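Local coordinates for protein transcription termination factor NusA (Planctomyces limnophilus, PDB 4MTN) that probably takes part in both transcription termination and antitermination, binding the core RNA polymerase and the nascent RNA, at residues M313-E316 with E317-Q321; S384-I387 with E388-D392; L368-E371 with Q372-I376; Q297-R300 with L301-L305; L254-L257 with V258-M262. All coordinates share one frame; numbering follows the deposited sequence.

Interaction 1: M313-E316 with E317-Q321; sequences MTRE and ELDQQ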
loop_
_atom_site.group_PDB
_atom_site.type_symbol
_atom_site.label_atom_id
_atom_site.label_comp_id
_atom_site.label_asym_id
_atom_site.label_seq_id
_atom_site.Cartn_x
_atom_site.Cartn_y
_atom_site.Cartn_z
HETATM N N MSE A 313 12.907 24.168 10.102
HETATM C CA MSE A 313 13.440 25.042 11.140
HETATM C C MSE A 313 13.579 26.464 10.613
HETATM O O MSE A 313 13.476 26.699 9.410
HETATM C CB MSE A 313 14.800 24.542 11.634
HETATM C CG MSE A 313 14.810 23.116 12.155
HETATM SE SE MSE A 313 16.608 22.528 12.617
HETATM C CE MSE A 313 16.956 23.765 14.082
ATOM N N THR A 314 13.808 27.412 11.516
ATOM C CA THR A 314 14.173 28.760 11.105
ATOM C C THR A 314 15.689 28.817 10.967
ATOM O O THR A 314 16.375 27.833 11.244
ATOM C CB THR A 314 13.692 29.828 12.107
ATOM O OG1 THR A 314 14.502 29.783 13.288
ATOM C CG2 THR A 314 12.236 29.594 12.482
ATOM N N ARG A 315 16.215 29.961 10.545
ATOM C CA ARG A 315 17.658 30.106 10.393
ATOM C C ARG A 315 18.322 30.342 11.746
ATOM O O ARG A 315 19.410 29.833 12.012
ATOM C CB ARG A 315 17.993 31.248 9.433
ATOM C CG ARG A 315 19.478 31.376 9.130
ATOM C CD ARG A 315 19.992 30.167 8.363
ATOM N NE ARG A 315 21.446 30.051 8.426
ATOM C CZ ARG A 315 22.156 29.157 7.742
ATOM N NH1 ARG A 315 21.546 28.301 6.934
ATOM N NH2 ARG A 315 23.477 29.122 7.863
ATOM N N GLU A 316 17.654 31.114 12.597
ATOM C CA GLU A 316 18.192 31.466 13.905
ATOM C C GLU A 316 18.289 30.253 14.823
ATOM O O GLU A 316 19.284 30.079 15.526
ATOM C CB GLU A 316 17.333 32.550 14.565
ATOM C CG GLU A 316 17.477 33.933 13.943
ATOM C CD GLU A 316 16.783 34.050 12.598
ATOM O OE1 GLU A 316 15.905 33.212 12.304
ATOM O OE2 GLU A 316 17.119 34.981 11.835
ATOM N N GLU A 317 17.257 29.416 14.813
ATOM C CA GLU A 317 17.241 28.236 15.670
ATOM C C GLU A 317 18.105 27.126 15.080
ATOM O O GLU A 317 18.435 26.158 15.765
ATOM C CB GLU A 317 15.809 27.742 15.891
ATOM C CG GLU A 317 15.191 27.022 14.708
ATOM C CD GLU A 317 13.720 26.723 14.923
ATOM O OE1 GLU A 317 13.084 27.421 15.740
ATOM O OE2 GLU A 317 13.199 25.788 14.280
ATOM N N LEU A 318 18.468 27.268 13.809
ATOM C CA LEU A 318 19.412 26.347 13.187
ATOM C C LEU A 318 20.828 26.659 13.652
ATOM O O LEU A 318 21.582 25.758 14.011
ATOM C CB LEU A 318 19.333 26.419 11.662
ATOM C CG LEU A 318 20.384 25.580 10.929
ATOM C CD1 LEU A 318 20.202 24.099 11.234
ATOM C CD2 LEU A 318 20.343 25.834 9.430
ATOM N N ASP A 319 21.179 27.942 13.645
ATOM C CA ASP A 319 22.488 28.390 14.108
ATOM C C ASP A 319 22.705 27.997 15.563
ATOM O O ASP A 319 23.810 27.636 15.964
ATOM C CB ASP A 319 22.628 29.906 13.945
ATOM C CG ASP A 319 22.414 30.362 12.516
ATOM O OD1 ASP A 319 22.697 29.573 11.590
ATOM O OD2 ASP A 319 21.962 31.509 12.319
ATOM N N GLN A 320 21.634 28.071 16.346
ATOM C CA GLN A 320 21.666 27.638 17.736
ATOM C C GLN A 320 21.821 26.123 17.810
ATOM O O GLN A 320 22.457 25.595 18.721
ATOM C CB GLN A 320 20.397 28.083 18.465
ATOM C CG GLN A 320 20.333 27.672 19.926
ATOM C CD GLN A 320 19.012 28.036 20.573
ATOM O OE1 GLN A 320 18.166 28.687 19.960
ATOM N NE2 GLN A 320 18.829 27.617 21.820
ATOM N N GLN A 321 21.242 25.432 16.834
ATOM C CA GLN A 321 21.289 23.975 16.789
ATOM C C GLN A 321 22.685 23.482 16.419
ATOM O O GLN A 321 23.138 22.450 16.911
ATOM C CB GLN A 321 20.261 23.435 15.794
ATOM C CG GLN A 321 19.723 22.059 16.139
ATOM C CD GLN A 321 18.628 22.111 17.185
ATOM O OE1 GLN A 321 17.938 23.120 17.327
ATOM N NE2 GLN A 321 18.463 21.020 17.926
#
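Thr-314 and Glu-317 meet where strand 309-313 gives way to helix 316-330, each side chain engaging the other's backbone N. Thr-314 OG1 accepts from Glu-317 N at 3.2 Å, with an N-H...O angle of 166°. The return bond, from Thr-314 N to Glu-317 OE2, is weak at 3.3 Å. A chi1 of 75° sets Glu-317 CG between its own N and carbonyl carbon, and from there the extended chain runs back past Thr-314; the two side chains cross at about a right angle.

Selenomethionine Met-313 can be followed outward. Its CB lies 3.3 Å from Glu-317 OE2, and CG is still beside that oxygen. SE then reaches Leu-318 CD1 at 4.2 Å, an apolar contact between side chains that are roughly perpendicular. The bend at chi3 turns CE back over the first turn, where it meets Glu-317 O and the side chain of Gln-321, with OE1 at 3.5 Å. The backbone of Met-313 is meanwhile held in the sheet by bonds to Val-281 and Val-283, and Leu-318 packs on Leu-280 and Leu-282 of strand 278-282.

On another side of the turn, Arg-315 NE forms a long salt bridge to Asp-319 OD1 at 3.4 Å. The guanidinium and carboxylate planes stand 70° apart, which excludes a flat two-pronged pairing, and Leu-318 CD2 covers one guanidinium face. Asp-319 N also bonds to Arg-315 O, at 3.1 Å. The reciprocal Thr-314 and Glu-317 bonds define a capping box at the start of a helix.

Interaction 2: S384-I387 with E388-D392; sequences SERI and EKEQD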
loop_
_atom_site.group_PDB
_atom_site.type_symbol
_atom_site.label_atom_id
_atom_site.label_comp_id
_atom_site.label_asym_id
_atom_site.label_seq_id
_atom_site.Cartn_x
_atom_site.Cartn_y
_atom_site.Cartn_z
ATOM N N SER A 384 20.775 9.584 23.631
ATOM C CA SER A 384 19.443 9.831 23.090
ATOM C C SER A 384 18.384 9.257 24.021
ATOM O O SER A 384 17.342 9.871 24.251
ATOM C CB SER A 384 19.300 9.224 21.695
ATOM O OG SER A 384 17.937 9.077 21.343
ATOM N N GLU A 385 18.666 8.077 24.560
ATOM C CA GLU A 385 17.747 7.403 25.466
ATOM C C GLU A 385 17.622 8.148 26.793
ATOM O O GLU A 385 16.531 8.250 27.354
ATOM C CB GLU A 385 18.205 5.964 25.709
ATOM C CG GLU A 385 17.234 5.124 26.519
ATOM C CD GLU A 385 17.668 3.675 26.620
ATOM O OE1 GLU A 385 18.666 3.305 25.966
ATOM O OE2 GLU A 385 17.011 2.906 27.353
ATOM N N ARG A 386 18.741 8.670 27.288
ATOM C CA ARG A 386 18.748 9.399 28.552
ATOM C C ARG A 386 18.055 10.750 28.418
ATOM O O ARG A 386 17.370 11.198 29.335
ATOM C CB ARG A 386 20.176 9.599 29.060
ATOM C CG ARG A 386 20.240 10.196 30.458
ATOM C CD ARG A 386 21.645 10.624 30.833
ATOM N NE ARG A 386 21.706 11.133 32.200
ATOM C CZ ARG A 386 21.418 12.385 32.547
ATOM N NH1 ARG A 386 21.046 13.262 31.623
ATOM N NH2 ARG A 386 21.501 12.760 33.815
ATOM N N ILE A 387 18.246 11.398 27.274
ATOM C CA ILE A 387 17.607 12.679 27.003
ATOM C C ILE A 387 16.089 12.521 26.962
ATOM O O ILE A 387 15.355 13.351 27.503
ATOM C CB ILE A 387 18.110 13.290 25.675
ATOM C CG1 ILE A 387 19.514 13.870 25.860
ATOM C CG2 ILE A 387 17.166 14.375 25.180
ATOM C CD1 ILE A 387 20.150 14.353 24.576
ATOM N N GLU A 388 15.624 11.442 26.342
ATOM C CA GLU A 388 14.194 11.173 26.245
ATOM C C GLU A 388 13.560 10.950 27.616
ATOM O O GLU A 388 12.503 11.505 27.912
ATOM C CB GLU A 388 13.931 9.963 25.347
ATOM C CG GLU A 388 14.160 10.228 23.867
ATOM C CD GLU A 388 13.632 9.114 22.986
ATOM O OE1 GLU A 388 12.803 8.314 23.470
ATOM O OE2 GLU A 388 14.046 9.038 21.810
ATOM N N LYS A 389 14.209 10.145 28.453
ATOM C CA LYS A 389 13.676 9.853 29.779
ATOM C C LYS A 389 13.825 11.056 30.710
ATOM O O LYS A 389 13.077 11.196 31.678
ATOM C CB LYS A 389 14.360 8.621 30.382
ATOM C CG LYS A 389 15.811 8.824 30.789
ATOM C CD LYS A 389 16.386 7.561 31.417
ATOM C CE LYS A 389 17.831 7.756 31.855
ATOM N NZ LYS A 389 17.959 8.788 32.922
ATOM N N GLU A 390 14.787 11.923 30.410
ATOM C CA GLU A 390 14.970 13.152 31.175
ATOM C C GLU A 390 13.840 14.132 30.874
ATOM O O GLU A 390 13.403 14.881 31.747
ATOM C CB GLU A 390 16.325 13.789 30.864
ATOM C CG GLU A 390 16.629 15.036 31.679
ATOM C CD GLU A 390 17.953 15.670 31.301
ATOM O OE1 GLU A 390 18.686 15.076 30.482
ATOM O OE2 GLU A 390 18.262 16.764 31.822
ATOM N N GLN A 391 13.374 14.120 29.629
ATOM C CA GLN A 391 12.246 14.951 29.226
ATOM C C GLN A 391 10.953 14.429 29.842
ATOM O O GLN A 391 10.113 15.206 30.293
ATOM C CB GLN A 391 12.127 15.001 27.702
ATOM C CG GLN A 391 13.258 15.750 27.014
ATOM C CD GLN A 391 13.202 15.631 25.503
ATOM O OE1 GLN A 391 12.343 14.941 24.953
ATOM N NE2 GLN A 391 14.122 16.305 24.822
ATOM N N ASP A 392 10.802 13.107 29.853
ATOM C CA ASP A 392 9.647 12.467 30.474
ATOM C C ASP A 392 9.629 12.741 31.971
ATOM O O ASP A 392 8.566 12.921 32.567
ATOM C CB ASP A 392 9.657 10.961 30.212
ATOM C CG ASP A 392 9.410 10.620 28.756
ATOM O OD1 ASP A 392 9.614 11.500 27.894
ATOM O OD2 ASP A 392 9.011 9.469 28.474
#
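Helix 370-399, the long C-terminal helix, supplies both segments, and an i to i+4 salt bridge runs along its surface. Arg-386 NH1 lies 3.2 Å from Glu-390 OE1. The guanidinium and carboxylate planes are 79° apart, so a single nitrogen faces a single oxygen instead of two pairs lying flat together. Both side chains start with CG opposite the backbone N (chi1 -173° and -177°), and their extended chains bring the charged ends together.

Lys-389 folds against the same arginine. Its CG sits between N and the carbonyl carbon, and the bend at chi4 lays NZ 3.6 Å from Arg-386 CG. Lys-389 NZ and Arg-386 NE are 4.5 Å apart, a proximity of like charges that the carboxylate of Glu-390 may partly offset. Next to Arg-386, Ile-387 sends CG2 to within 3.6 Å of Gln-391 NE2, four residues on. Ser-384 is the buried member: its OG bonds to Glu-352 OE2, and with Ile-387 it packs on Phe-351 of helix 351-355.

Beneath the side chains, Glu-388 N bonds to Ser-384 O at 3.1 Å and Gln-391 N to Ile-387 O at 3.0 Å, the i to i+4 ladder of a regular alpha-helix with one largely solvent-facing, charged side.

Interaction 3: L368-E371 with Q372-I376; sequences LTQE and QADVI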
loop_
_atom_site.group_PDB
_atom_site.type_symbol
_atom_site.label_atom_id
_atom_site.label_comp_id
_atom_site.label_asym_id
_atom_site.label_seq_id
_atom_site.Cartn_x
_atom_site.Cartn_y
_atom_site.Cartn_z
ATOM N N LEU A 368 38.321 6.348 11.586
ATOM C CA LEU A 368 38.133 5.492 12.751
ATOM C C LEU A 368 38.015 4.022 12.373
ATOM O O LEU A 368 37.566 3.684 11.278
ATOM C CB LEU A 368 36.889 5.924 13.530
ATOM C CG LEU A 368 36.839 7.387 13.975
ATOM C CD1 LEU A 368 35.467 7.721 14.534
ATOM C CD2 LEU A 368 37.924 7.675 15.000
ATOM N N THR A 369 38.422 3.150 13.290
ATOM C CA THR A 369 38.308 1.712 13.086
ATOM C C THR A 369 36.862 1.255 13.254
ATOM O O THR A 369 35.976 2.063 13.532
ATOM C CB THR A 369 39.201 0.933 14.067
ATOM O OG1 THR A 369 38.796 1.218 15.411
ATOM C CG2 THR A 369 40.658 1.329 13.890
ATOM N N GLN A 370 36.631 -0.041 13.085
ATOM C CA GLN A 370 35.294 -0.604 13.238
ATOM C C GLN A 370 34.834 -0.514 14.688
ATOM O O GLN A 370 33.670 -0.230 14.964
ATOM C CB GLN A 370 35.263 -2.059 12.764
ATOM C CG GLN A 370 33.875 -2.681 12.766
ATOM C CD GLN A 370 32.973 -2.101 11.691
ATOM O OE1 GLN A 370 33.427 -1.771 10.596
ATOM N NE2 GLN A 370 31.688 -1.974 12.001
ATOM N N GLU A 371 35.761 -0.755 15.611
ATOM C CA GLU A 371 35.453 -0.724 17.036
ATOM C C GLU A 371 35.140 0.693 17.506
ATOM O O GLU A 371 34.180 0.911 18.244
ATOM C CB GLU A 371 36.615 -1.301 17.852
ATOM C CG GLU A 371 37.038 -2.705 17.441
ATOM C CD GLU A 371 38.041 -2.707 16.303
ATOM O OE1 GLU A 371 38.868 -1.772 16.238
ATOM O OE2 GLU A 371 38.002 -3.640 15.474
ATOM N N GLN A 372 35.955 1.650 17.073
ATOM C CA GLN A 372 35.774 3.048 17.452
ATOM C C GLN A 372 34.444 3.600 16.950
ATOM O O GLN A 372 33.812 4.421 17.615
ATOM C CB GLN A 372 36.924 3.902 16.914
ATOM C CG GLN A 372 38.259 3.649 17.592
ATOM C CD GLN A 372 39.386 4.452 16.972
ATOM O OE1 GLN A 372 39.408 4.680 15.762
ATOM N NE2 GLN A 372 40.327 4.889 17.801
ATOM N N ALA A 373 34.023 3.144 15.775
ATOM C CA ALA A 373 32.769 3.594 15.183
ATOM C C ALA A 373 31.569 3.081 15.971
ATOM O O ALA A 373 30.625 3.825 16.234
ATOM C CB ALA A 373 32.679 3.151 13.732
ATOM N N ASP A 374 31.614 1.805 16.344
ATOM C CA ASP A 374 30.520 1.176 17.076
ATOM C C ASP A 374 30.345 1.797 18.457
ATOM O O ASP A 374 29.221 2.009 18.913
ATOM C CB ASP A 374 30.759 -0.329 17.207
ATOM C CG ASP A 374 30.840 -1.027 15.862
ATOM O OD1 ASP A 374 30.214 -0.540 14.897
ATOM O OD2 ASP A 374 31.531 -2.063 15.772
ATOM N N VAL A 375 31.465 2.084 19.114
ATOM C CA VAL A 375 31.453 2.686 20.443
ATOM C C VAL A 375 30.741 4.038 20.434
ATOM O O VAL A 375 29.907 4.314 21.298
ATOM C CB VAL A 375 32.887 2.860 20.990
ATOM C CG1 VAL A 375 32.896 3.777 22.200
ATOM C CG2 VAL A 375 33.485 1.508 21.341
ATOM N N ILE A 376 31.070 4.866 19.448
ATOM C CA ILE A 376 30.449 6.178 19.293
ATOM C C ILE A 376 28.937 6.057 19.121
ATOM O O ILE A 376 28.170 6.794 19.745
ATOM C CB ILE A 376 31.043 6.942 18.092
ATOM C CG1 ILE A 376 32.503 7.309 18.371
ATOM C CG2 ILE A 376 30.230 8.193 17.788
ATOM C CD1 ILE A 376 33.137 8.159 17.292
#
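The chain passes from Leu-368, whose backbone is extended, through Thr-369 into the first turn of helix 370-399. Ala-373 N bonds to Thr-369 O at 3.2 Å, and the same i to i+4 pattern continues from Asp-374 N to Gln-370 O and from Val-375 N to Glu-371 O, the last at 3.1 Å.

Thr-369 stands at the N-cap. Its OG1 accepts a weak bond from Gln-372 N at 3.3 Å, while Gln-372 OE1 accepts from Thr-369 N at 3.1 Å, with an N-H...O angle of 165°, close to straight. The donor approaches that amide oxygen tilted 22° from its carbonyl plane. These two bonds close a capping box, here with glutamine in the position whose side chain returns to the N-cap backbone; it lies in the helix-hairpin-helix region, at the turn into its final helix. Thr-369 OG1 also donates to Glu-371 OE1, which it meets from above the carboxylate plane. The hydroxyl is therefore gripped twice, giving to a carboxylate and receiving from a backbone amide.

Leu-368 adds apolar cover just outside the cap. Its CD2 touches Gln-372 OE1, and CD1 reaches forward to Ile-376 CD1 at 3.6 Å, with the two side chains about perpendicular. Leu-368 CG, turned opposite the carbonyl carbon, directs the branches along the helix flank. Ile-376 and Ala-373 also pack on helix 359-366, against Leu-362 and Met-363 respectively. On another flank, Gln-370 NE2 comes within 3.6 Å of Asp-374 OD1, the amide and carboxylate planes being 56° apart.

Interaction 4: Q297-R300 with L301-L305; sequences QNVR and LASKL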
loop_
_atom_site.group_PDB
_atom_site.type_symbol
_atom_site.label_atom_id
_atom_site.label_comp_id
_atom_site.label_asym_id
_atom_site.label_seq_id
_atom_site.Cartn_x
_atom_site.Cartn_y
_atom_site.Cartn_z
ATOM N N GLN A 297 0.558 17.609 9.588
ATOM C CA GLN A 297 0.092 16.974 8.359
ATOM C C GLN A 297 0.845 17.434 7.113
ATOM O O GLN A 297 1.190 16.620 6.256
ATOM C CB GLN A 297 -1.405 17.238 8.177
ATOM C CG GLN A 297 -2.047 16.450 7.050
ATOM C CD GLN A 297 -3.478 16.877 6.788
ATOM O OE1 GLN A 297 -3.765 18.064 6.633
ATOM N NE2 GLN A 297 -4.387 15.909 6.747
ATOM N N ASN A 298 1.089 18.739 7.015
ATOM C CA ASN A 298 1.719 19.331 5.837
ATOM C C ASN A 298 3.077 18.719 5.494
ATOM O O ASN A 298 3.241 18.125 4.429
ATOM C CB ASN A 298 1.872 20.841 6.023
ATOM C CG ASN A 298 2.257 21.550 4.737
ATOM O OD1 ASN A 298 1.719 21.259 3.668
ATOM N ND2 ASN A 298 3.198 22.481 4.832
ATOM N N VAL A 299 4.044 18.882 6.392
ATOM C CA VAL A 299 5.390 18.344 6.194
ATOM C C VAL A 299 5.362 16.831 5.996
ATOM O O VAL A 299 6.074 16.290 5.146
ATOM C CB VAL A 299 6.311 18.678 7.386
ATOM C CG1 VAL A 299 7.654 17.983 7.240
ATOM C CG2 VAL A 299 6.502 20.175 7.503
ATOM N N ARG A 300 4.525 16.160 6.784
ATOM C CA ARG A 300 4.367 14.712 6.717
ATOM C C ARG A 300 4.001 14.256 5.307
ATOM O O ARG A 300 4.587 13.311 4.779
ATOM C CB ARG A 300 3.296 14.256 7.711
ATOM C CG ARG A 300 3.286 12.768 8.007
ATOM C CD ARG A 300 2.096 12.419 8.885
ATOM N NE ARG A 300 1.871 13.437 9.907
ATOM C CZ ARG A 300 0.727 13.596 10.565
ATOM N NH1 ARG A 300 -0.303 12.803 10.308
ATOM N NH2 ARG A 300 0.611 14.551 11.477
ATOM N N LEU A 301 3.033 14.938 4.703
ATOM C CA LEU A 301 2.617 14.634 3.340
ATOM C C LEU A 301 3.683 15.051 2.332
ATOM O O LEU A 301 3.907 14.369 1.333
ATOM C CB LEU A 301 1.289 15.322 3.016
ATOM C CG LEU A 301 0.054 14.769 3.727
ATOM C CD1 LEU A 301 -1.179 15.591 3.385
ATOM C CD2 LEU A 301 -0.157 13.307 3.366
ATOM N N ALA A 302 4.340 16.174 2.603
ATOM C CA ALA A 302 5.396 16.674 1.732
ATOM C C ALA A 302 6.584 15.718 1.713
ATOM O O ALA A 302 7.300 15.622 0.717
ATOM C CB ALA A 302 5.836 18.058 2.172
ATOM N N SER A 303 6.782 15.012 2.821
ATOM C CA SER A 303 7.861 14.036 2.927
ATOM C C SER A 303 7.577 12.809 2.066
ATOM O O SER A 303 8.452 12.342 1.335
ATOM C CB SER A 303 8.068 13.623 4.384
ATOM O OG SER A 303 8.478 14.728 5.171
ATOM N N LYS A 304 6.355 12.291 2.158
ATOM C CA LYS A 304 5.934 11.160 1.337
ATOM C C LYS A 304 6.018 11.492 -0.149
ATOM O O LYS A 304 6.468 10.677 -0.954
ATOM C CB LYS A 304 4.504 10.737 1.678
ATOM C CG LYS A 304 4.348 9.910 2.939
ATOM C CD LYS A 304 3.094 9.048 2.848
ATOM C CE LYS A 304 2.658 8.532 4.208
ATOM N NZ LYS A 304 2.050 9.610 5.036
ATOM N N LEU A 305 5.575 12.696 -0.501
ATOM C CA LEU A 305 5.533 13.132 -1.892
ATOM C C LEU A 305 6.931 13.235 -2.492
ATOM O O LEU A 305 7.174 12.775 -3.609
ATOM C CB LEU A 305 4.816 14.479 -2.002
ATOM C CG LEU A 305 4.401 14.919 -3.405
ATOM C CD1 LEU A 305 3.279 14.036 -3.923
ATOM C CD2 LEU A 305 3.984 16.379 -3.407
#
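This is an i to i+4 contact within helix 297-306, whose buried side chains face strands 195-203, 207-214 and 309-313. It is made mainly by backbone bonds. Leu-301 N bonds to Gln-297 O and Ala-302 N to Asn-298 O, both at 2.9 Å; the second donor lies in the carbonyl plane.

Val-299 O is the doubly used acceptor. Ser-303 N reaches it at 2.7 Å and Ser-303 OG at 2.9 Å, the hydroxyl standing 42° above the carbonyl plane whereas the amide is tilted by only 20°. A chi1 of -63° places OG beside the serine's own N, so the hydroxyl folds back onto the preceding turn. The same oxygen OG also has a weak bond with Ile-310 N of strand 309-313.

Gln-297 and Leu-301 lie alongside each other and point the same way, with CG of the first 3.9 Å from CD1 of the second. Arg-300 bends at chi3, which carries its guanidinium back over Gln-297 CA, 3.9 Å from the plane and toward its rim. Beyond these stems, Gln-297 OE1 accepts from Arg-207 NE and Arg-300 NH1 forms a salt bridge with Glu-203, while Leu-301 packs on Arg-207 and Lys-209 of strand 207-214, and Ala-302 on Ile-310. The arrangement is that of an amphipathic alpha-helix laid against beta-strands, with a serine hydroxyl bonded to the carbonyl four residues earlier.

Interaction 5: L254-L257 with V258-M262; sequences LQVL and VPNAM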
loop_
_atom_site.group_PDB
_atom_site.type_symbol
_atom_site.label_atom_id
_atom_site.label_comp_id
_atom_site.label_asym_id
_atom_site.label_seq_id
_atom_site.Cartn_x
_atom_site.Cartn_y
_atom_site.Cartn_z
ATOM N N LEU A 254 15.133 18.829 -6.363
ATOM C CA LEU A 254 14.545 19.005 -5.039
ATOM C C LEU A 254 14.517 20.477 -4.638
ATOM O O LEU A 254 13.811 20.861 -3.709
ATOM C CB LEU A 254 15.308 18.187 -3.993
ATOM C CG LEU A 254 15.035 16.680 -3.949
ATOM C CD1 LEU A 254 15.793 15.940 -5.046
ATOM C CD2 LEU A 254 15.377 16.114 -2.579
ATOM N N GLN A 255 15.286 21.300 -5.344
ATOM C CA GLN A 255 15.276 22.739 -5.107
ATOM C C GLN A 255 13.971 23.347 -5.610
ATOM O O GLN A 255 13.608 24.464 -5.247
ATOM C CB GLN A 255 16.473 23.406 -5.788
ATOM C CG GLN A 255 17.819 22.975 -5.233
ATOM C CD GLN A 255 18.021 23.405 -3.792
ATOM O OE1 GLN A 255 17.457 24.404 -3.345
ATOM N NE2 GLN A 255 18.829 22.649 -3.056
ATOM N N VAL A 256 13.272 22.589 -6.449
ATOM C CA VAL A 256 11.991 23.004 -7.006
ATOM C C VAL A 256 10.851 22.225 -6.360
ATOM O O VAL A 256 9.938 22.811 -5.779
ATOM C CB VAL A 256 11.944 22.808 -8.532
ATOM C CG1 VAL A 256 10.616 23.301 -9.084
ATOM C CG2 VAL A 256 13.104 23.533 -9.194
ATOM N N LEU A 257 10.895 20.905 -6.511
ATOM C CA LEU A 257 9.861 20.009 -5.999
ATOM C C LEU A 257 9.527 20.208 -4.519
ATOM O O LEU A 257 8.354 20.232 -4.147
ATOM C CB LEU A 257 10.276 18.555 -6.228
ATOM C CG LEU A 257 9.310 17.494 -5.699
ATOM C CD1 LEU A 257 7.950 17.623 -6.370
ATOM C CD2 LEU A 257 9.884 16.102 -5.900
ATOM N N VAL A 258 10.549 20.342 -3.677
ATOM C CA VAL A 258 10.322 20.455 -2.236
ATOM C C VAL A 258 9.586 21.748 -1.846
ATOM O O VAL A 258 8.619 21.684 -1.088
ATOM C CB VAL A 258 11.648 20.347 -1.439
ATOM C CG1 VAL A 258 11.429 20.715 0.020
ATOM C CG2 VAL A 258 12.226 18.947 -1.560
ATOM N N PRO A 259 10.023 22.921 -2.355
ATOM C CA PRO A 259 9.207 24.105 -2.056
ATOM C C PRO A 259 7.776 23.995 -2.585
ATOM O O PRO A 259 6.852 24.518 -1.962
ATOM C CB PRO A 259 9.957 25.235 -2.767
ATOM C CG PRO A 259 11.362 24.774 -2.812
ATOM C CD PRO A 259 11.284 23.293 -3.027
ATOM N N ASN A 260 7.605 23.318 -3.717
ATOM C CA ASN A 260 6.281 23.089 -4.284
ATOM C C ASN A 260 5.413 22.227 -3.375
ATOM O O ASN A 260 4.212 22.464 -3.238
ATOM C CB ASN A 260 6.397 22.430 -5.661
ATOM C CG ASN A 260 6.928 23.375 -6.719
ATOM O OD1 ASN A 260 7.312 24.507 -6.422
ATOM N ND2 ASN A 260 6.954 22.914 -7.964
ATOM N N ALA A 261 6.029 21.225 -2.756
ATOM C CA ALA A 261 5.315 20.311 -1.874
ATOM C C ALA A 261 5.069 20.941 -0.505
ATOM O O ALA A 261 4.196 20.502 0.243
ATOM C CB ALA A 261 6.088 19.007 -1.728
HETATM N N MSE A 262 5.841 21.977 -0.187
HETATM C CA MSE A 262 5.728 22.651 1.103
HETATM C C MSE A 262 4.663 23.743 1.091
HETATM O O MSE A 262 4.445 24.414 2.102
HETATM C CB MSE A 262 7.078 23.244 1.513
HETATM C CG MSE A 262 8.089 22.216 1.990
HETATM SE SE MSE A 262 7.469 21.224 3.550
HETATM C CE MSE A 262 7.247 22.716 4.785
#
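Val-258 and Leu-254 begin the backbone bonds of helix 254-261: Val-258 N gives a weak bond to Leu-254 O at 3.3 Å. Asn-260 N then reaches Val-256 O at 3.2 Å, in the carbonyl plane, and Ala-261 N reaches Leu-257 O at 2.9 Å. Between them the ladder misses a rung, because Pro-259 N has no hydrogen to offer, and the helix is kinked there.

The proline ring lies against the preceding turn. Its CD lies 3.1 Å from Val-256 O and its CG 3.3 Å from Gln-255 O, so the ring carbons lie beside the carbonyls of the turn before.

Apolar and mixed contacts follow the helix sides. Leu-254 CB meets Val-258 CG2 at 4.0 Å, and Val-258 also packs on Val-281 and on Val-306 of helix 297-306. Val-256 and Asn-260 lie alongside each other, pointing the same way, with CG1 of the valine 3.8 Å from ND2 of the asparagine.

Among the polar ends, Asn-260 ND2 is satisfied by Arg-249 O, and Gln-255 NE2 by Val-270 O of strand 269-273. The whole is a short proline-kinked helix, within the NusA-like KH region, packed between strands and a neighbouring helix.

Interactions 4 and 5 are neighbours, their centres about 11 Å apart: Ala-302 CB lies 3.5 Å from Ala-261 O, and Val-299 CG2 lies 3.8 Å from CE of selenomethionine Met-262. Both are partly buried and rely on backbone bonds, one enriched by a serine hydroxyl, the other interrupted by proline. Interactions 1 and 3, likewise partly buried, each contain a capping box at the start of a different helix, with a glutamate in one and a glutamine in the other, and their centres are about 30 Å apart. Interactions 2 and 3 use the same helix, 370-399, without touching; interaction 2 alone is a surface contact, where charged side chains dominate.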